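Local structure of hypothetical protein TM0894 (Thermotoga maritima, 1ZTC) at residues A[43-55]-A[75-89]. The protein binds two nickel ions in a metallo-beta-lactamase fold and is probably a metal-dependent endoribonuclease. Sequence-based numbering, arbitrary orientation.
With NI (nickel (II) ion), chain F; NI (nickel (II) ion), chain E.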
# COMPACT_ATOMS: atom_id res chain seq x y z
N LYS A 43 36.71 -6.05 2.04
CA LYS A 43 37.69 -6.02 3.11
C LYS A 43 36.98 -5.84 4.47
O LYS A 43 36.17 -6.67 4.85
CB LYS A 43 38.76 -4.93 2.87
CG LYS A 43 39.61 -5.13 1.63
CD LYS A 43 40.59 -3.98 1.49
CE LYS A 43 41.61 -4.23 0.39
NZ LYS A 43 42.48 -3.03 0.14
N ASP A 44 37.27 -4.75 5.15
CA ASP A 44 36.70 -4.43 6.45
C ASP A 44 35.52 -3.46 6.36
O ASP A 44 35.07 -2.93 7.37
CB ASP A 44 37.81 -3.78 7.30
CG ASP A 44 38.49 -2.54 6.60
OD1 ASP A 44 38.60 -2.50 5.34
OD2 ASP A 44 38.92 -1.61 7.32
N ARG A 45 35.06 -3.20 5.15
CA ARG A 45 33.99 -2.25 4.93
C ARG A 45 32.65 -2.97 4.80
O ARG A 45 32.53 -4.01 4.16
CB ARG A 45 34.25 -1.41 3.69
CG ARG A 45 35.64 -0.80 3.61
CD ARG A 45 36.01 0.03 4.81
NE ARG A 45 35.51 1.40 4.71
CZ ARG A 45 35.66 2.32 5.66
NH1 ARG A 45 36.31 2.05 6.79
NH2 ARG A 45 35.16 3.54 5.48
N ARG A 46 31.64 -2.38 5.43
CA ARG A 46 30.28 -2.84 5.31
C ARG A 46 29.47 -1.64 4.81
O ARG A 46 29.26 -0.65 5.52
CB ARG A 46 29.80 -3.39 6.64
CG ARG A 46 30.45 -4.74 6.93
CD ARG A 46 30.23 -5.22 8.34
NE ARG A 46 30.85 -4.31 9.31
CZ ARG A 46 32.15 -4.29 9.66
NH1 ARG A 46 33.02 -5.15 9.13
NH2 ARG A 46 32.57 -3.40 10.56
N ILE A 47 29.05 -1.75 3.55
CA ILE A 47 28.62 -0.62 2.75
C ILE A 47 27.16 -0.75 2.40
O ILE A 47 26.70 -1.81 1.94
CB ILE A 47 29.44 -0.55 1.44
CG1 ILE A 47 30.95 -0.55 1.75
CG2 ILE A 47 29.03 0.66 0.61
CD1 ILE A 47 31.81 -1.01 0.59
N ILE A 48 26.42 0.33 2.59
CA ILE A 48 25.04 0.41 2.11
C ILE A 48 24.89 1.48 1.05
O ILE A 48 25.33 2.61 1.22
CB ILE A 48 24.04 0.66 3.28
CG1 ILE A 48 24.01 -0.59 4.16
CG2 ILE A 48 22.63 0.98 2.72
CD1 ILE A 48 23.30 -0.45 5.47
N ILE A 49 24.23 1.13 -0.05
CA ILE A 49 23.83 2.12 -1.05
C ILE A 49 22.32 2.25 -0.99
O ILE A 49 21.61 1.26 -1.23
CB ILE A 49 24.28 1.75 -2.46
CG1 ILE A 49 25.81 1.58 -2.50
CG2 ILE A 49 23.88 2.82 -3.46
CD1 ILE A 49 26.37 1.19 -3.89
N ASP A 50 21.85 3.47 -0.67
CA ASP A 50 20.44 3.81 -0.48
C ASP A 50 19.83 2.98 0.66
O ASP A 50 19.25 1.93 0.40
CB ASP A 50 19.64 3.67 -1.78
CG ASP A 50 19.89 4.82 -2.75
OD1 ASP A 50 20.67 5.73 -2.38
OD2 ASP A 50 19.31 4.83 -3.85
N PRO A 51 19.98 3.46 1.91
CA PRO A 51 19.50 2.72 3.09
C PRO A 51 17.98 2.54 3.19
O PRO A 51 17.51 1.69 3.96
CB PRO A 51 20.05 3.54 4.28
CG PRO A 51 20.21 4.92 3.73
CD PRO A 51 20.66 4.71 2.30
N GLY A 52 17.23 3.33 2.41
CA GLY A 52 15.84 3.13 2.27
C GLY A 52 14.95 3.90 3.23
O GLY A 52 15.35 4.87 3.88
N ASN A 53 13.71 3.43 3.31
CA ASN A 53 12.67 4.13 4.01
C ASN A 53 12.17 3.31 5.20
O ASN A 53 12.37 2.11 5.29
CB ASN A 53 11.52 4.40 3.03
CG ASN A 53 10.53 5.42 3.56
OD1 ASN A 53 10.92 6.36 4.24
ND2 ASN A 53 9.22 5.14 3.36
N LEU A 54 11.53 4.01 6.12
CA LEU A 54 11.04 3.47 7.36
C LEU A 54 10.18 2.22 7.17
O LEU A 54 10.21 1.29 7.99
CB LEU A 54 10.22 4.57 8.06
CG LEU A 54 9.62 4.22 9.42
CD1 LEU A 54 10.72 3.85 10.39
CD2 LEU A 54 8.80 5.41 9.95
N SER A 55 9.40 2.21 6.10
CA SER A 55 8.50 1.12 5.83
C SER A 55 9.18 -0.26 5.56
O SER A 55 8.52 -1.29 5.66
CB SER A 55 7.57 1.52 4.67
OG SER A 55 8.28 1.76 3.48
N THR A 75 29.88 0.90 7.95
CA THR A 75 31.00 1.83 7.84
C THR A 75 30.80 2.92 6.78
O THR A 75 31.37 3.98 6.88
CB THR A 75 32.29 1.04 7.48
OG1 THR A 75 32.10 0.32 6.24
CG2 THR A 75 32.63 0.05 8.59
N ASP A 76 30.02 2.63 5.74
CA ASP A 76 29.88 3.54 4.61
C ASP A 76 28.47 3.49 4.07
O ASP A 76 27.90 2.40 3.91
CB ASP A 76 30.86 3.19 3.48
CG ASP A 76 32.32 3.16 3.94
OD1 ASP A 76 33.00 4.20 3.84
OD2 ASP A 76 32.78 2.10 4.40
N VAL A 77 27.91 4.66 3.77
CA VAL A 77 26.58 4.74 3.18
C VAL A 77 26.61 5.74 2.04
O VAL A 77 27.01 6.90 2.24
CB VAL A 77 25.51 5.17 4.22
CG1 VAL A 77 24.14 5.35 3.56
CG2 VAL A 77 25.43 4.14 5.33
N LEU A 78 26.22 5.28 0.86
CA LEU A 78 26.19 6.12 -0.33
C LEU A 78 24.74 6.35 -0.78
O LEU A 78 23.89 5.46 -0.66
CB LEU A 78 27.01 5.51 -1.46
CG LEU A 78 28.48 5.23 -1.13
CD1 LEU A 78 28.66 3.86 -0.51
CD2 LEU A 78 29.31 5.31 -2.38
N PHE A 79 24.48 7.55 -1.28
CA PHE A 79 23.16 7.92 -1.76
C PHE A 79 23.17 8.19 -3.25
O PHE A 79 23.95 8.99 -3.75
CB PHE A 79 22.66 9.20 -1.08
CG PHE A 79 22.66 9.16 0.42
CD1 PHE A 79 21.98 8.16 1.11
CD2 PHE A 79 23.29 10.17 1.15
CE1 PHE A 79 21.96 8.13 2.50
CE2 PHE A 79 23.27 10.14 2.53
CZ PHE A 79 22.59 9.11 3.21
N THR A 80 22.25 7.55 -3.97
CA THR A 80 21.98 7.96 -5.34
C THR A 80 21.52 9.41 -5.34
O THR A 80 21.99 10.21 -6.12
CB THR A 80 20.96 7.06 -6.02
OG1 THR A 80 19.72 7.06 -5.31
CG2 THR A 80 21.52 5.66 -6.13
N HIS A 81 20.61 9.75 -4.42
CA HIS A 81 20.18 11.11 -4.29
C HIS A 81 19.42 11.35 -3.00
O HIS A 81 19.05 10.41 -2.30
CB HIS A 81 19.32 11.49 -5.49
CG HIS A 81 18.03 10.76 -5.58
ND1 HIS A 81 17.95 9.38 -5.64
CD2 HIS A 81 16.76 11.21 -5.68
CE1 HIS A 81 16.69 9.03 -5.78
NE2 HIS A 81 15.95 10.12 -5.80
N VAL A 82 19.14 12.61 -2.72
CA VAL A 82 18.57 13.03 -1.46
C VAL A 82 17.06 13.12 -1.58
O VAL A 82 16.50 14.20 -1.69
CB VAL A 82 19.21 14.35 -1.02
CG1 VAL A 82 18.59 14.81 0.33
CG2 VAL A 82 20.69 14.13 -0.90
N HIS A 83 16.41 11.96 -1.63
CA HIS A 83 14.98 11.83 -1.55
C HIS A 83 14.73 10.91 -0.39
O HIS A 83 15.42 9.88 -0.22
CB HIS A 83 14.31 11.31 -2.85
CG HIS A 83 14.16 12.36 -3.91
ND1 HIS A 83 13.70 12.08 -5.19
CD2 HIS A 83 14.46 13.69 -3.91
CE1 HIS A 83 13.71 13.19 -5.91
NE2 HIS A 83 14.16 14.18 -5.17
N LEU A 84 13.73 11.26 0.40
CA LEU A 84 13.47 10.61 1.68
C LEU A 84 13.32 9.09 1.62
O LEU A 84 13.75 8.37 2.52
CB LEU A 84 12.19 11.20 2.26
CG LEU A 84 12.07 11.18 3.78
CD1 LEU A 84 13.25 11.86 4.45
CD2 LEU A 84 10.72 11.85 4.13
N ASP A 85 12.68 8.60 0.56
CA ASP A 85 12.44 7.15 0.39
C ASP A 85 13.74 6.35 0.13
O ASP A 85 13.77 5.11 0.28
CB ASP A 85 11.39 6.91 -0.71
CG ASP A 85 11.80 7.48 -2.07
OD1 ASP A 85 12.25 8.65 -2.16
OD2 ASP A 85 11.72 6.72 -3.04
N HIS A 86 14.81 7.07 -0.16
CA HIS A 86 16.16 6.50 -0.32
C HIS A 86 17.08 6.70 0.91
O HIS A 86 17.99 5.89 1.17
CB HIS A 86 16.82 7.17 -1.55
CG HIS A 86 16.20 6.77 -2.84
ND1 HIS A 86 16.84 5.96 -3.75
CD2 HIS A 86 14.96 7.01 -3.35
CE1 HIS A 86 16.04 5.75 -4.78
NE2 HIS A 86 14.89 6.35 -4.55
N ILE A 87 16.90 7.79 1.64
CA ILE A 87 17.84 8.20 2.66
C ILE A 87 17.37 8.06 4.11
O ILE A 87 18.19 8.18 5.03
CB ILE A 87 18.28 9.67 2.46
CG1 ILE A 87 17.09 10.63 2.71
CG2 ILE A 87 18.87 9.85 1.08
CD1 ILE A 87 17.43 12.06 2.64
N PHE A 88 16.08 7.91 4.34
CA PHE A 88 15.55 8.03 5.70
C PHE A 88 16.31 7.14 6.71
O PHE A 88 16.67 7.60 7.82
CB PHE A 88 14.08 7.65 5.78
CG PHE A 88 13.55 7.70 7.17
CD1 PHE A 88 13.11 8.89 7.70
CD2 PHE A 88 13.59 6.57 7.99
CE1 PHE A 88 12.70 8.98 9.03
CE2 PHE A 88 13.18 6.65 9.32
CZ PHE A 88 12.72 7.85 9.82
N ASN A 89 16.53 5.90 6.33
CA ASN A 89 17.15 4.90 7.23
C ASN A 89 18.60 5.21 7.56
O ASN A 89 19.19 4.54 8.41
CB ASN A 89 17.01 3.46 6.67
CG ASN A 89 15.59 2.96 6.67
OD1 ASN A 89 14.77 3.45 7.41
ND2 ASN A 89 15.31 1.93 5.85
NI NI F . 13.87 10.24 -6.35
NI NI E . 12.98 6.87 -5.62
O HOH W 1 10.67 7.98 -5.92
O HOH W 2 12.85 9.19 -4.72
O HOH W 3 11.50 10.11 -6.84
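Asp50 reaches from the end of strand 45-49 to Thr80 and His86, second-shell support for the two-metal site of a metallo-beta-lactamase fold. The two segments belong to one beta-alpha-beta unit: strands 45-49 and 76-78 run parallel, 18° apart, with helix 57-67 in the connection, and the HxHxDH motif of the family, His81-Val82-His83-Leu84-Asp85-His86, follows strand 76-78. Backbone bonds alternate from Ile48 N to Asp76 O, then Leu78 N to Ile48 O, and finish at Asp50 N on Leu78 O (2.8 Å). Beyond this point the Asp50 side chain takes over. Its CB lies 4.0 Å from His86 O, and CG, anti to the carbonyl carbon (chi1 -76°), carries the carboxylate in beside the imidazole. OD1 accepts Thr80 N on its syn side. OD2 is gripped twice, by Thr80 OG1 through the syn lone pair and by His86 ND1 at 2.7 Å from above the carboxylate plane. OD2 lies in the plane of the ring, and the two planes stand 87° apart. The bond fixes the ring's rotation and turns NE2 to the nickel that Asp174 and His211 also bind; it would probably also make the imidazole a stronger donor to the metal. Thr80 OG1 in turn receives His81 ND1, orienting His81 so that NE2 binds the other nickel, which His83 ND1 also binds at 2.2 Å. Next along the chain, Pro51 CD rests against the edge of the Phe79 ring (3.7 Å), and Gly52 N binds His86 O. At the far end of the strands Arg45 NH2 forms a salt bridge with Asp76 OD1, which Tyr99 OH also engages. Asn89, in the 3-10 segment 88-89, ties this part of the chain to the loop after Asp50: its N meets Gly52 O, while ND2 donates to Pro51 O at 2.9 Å.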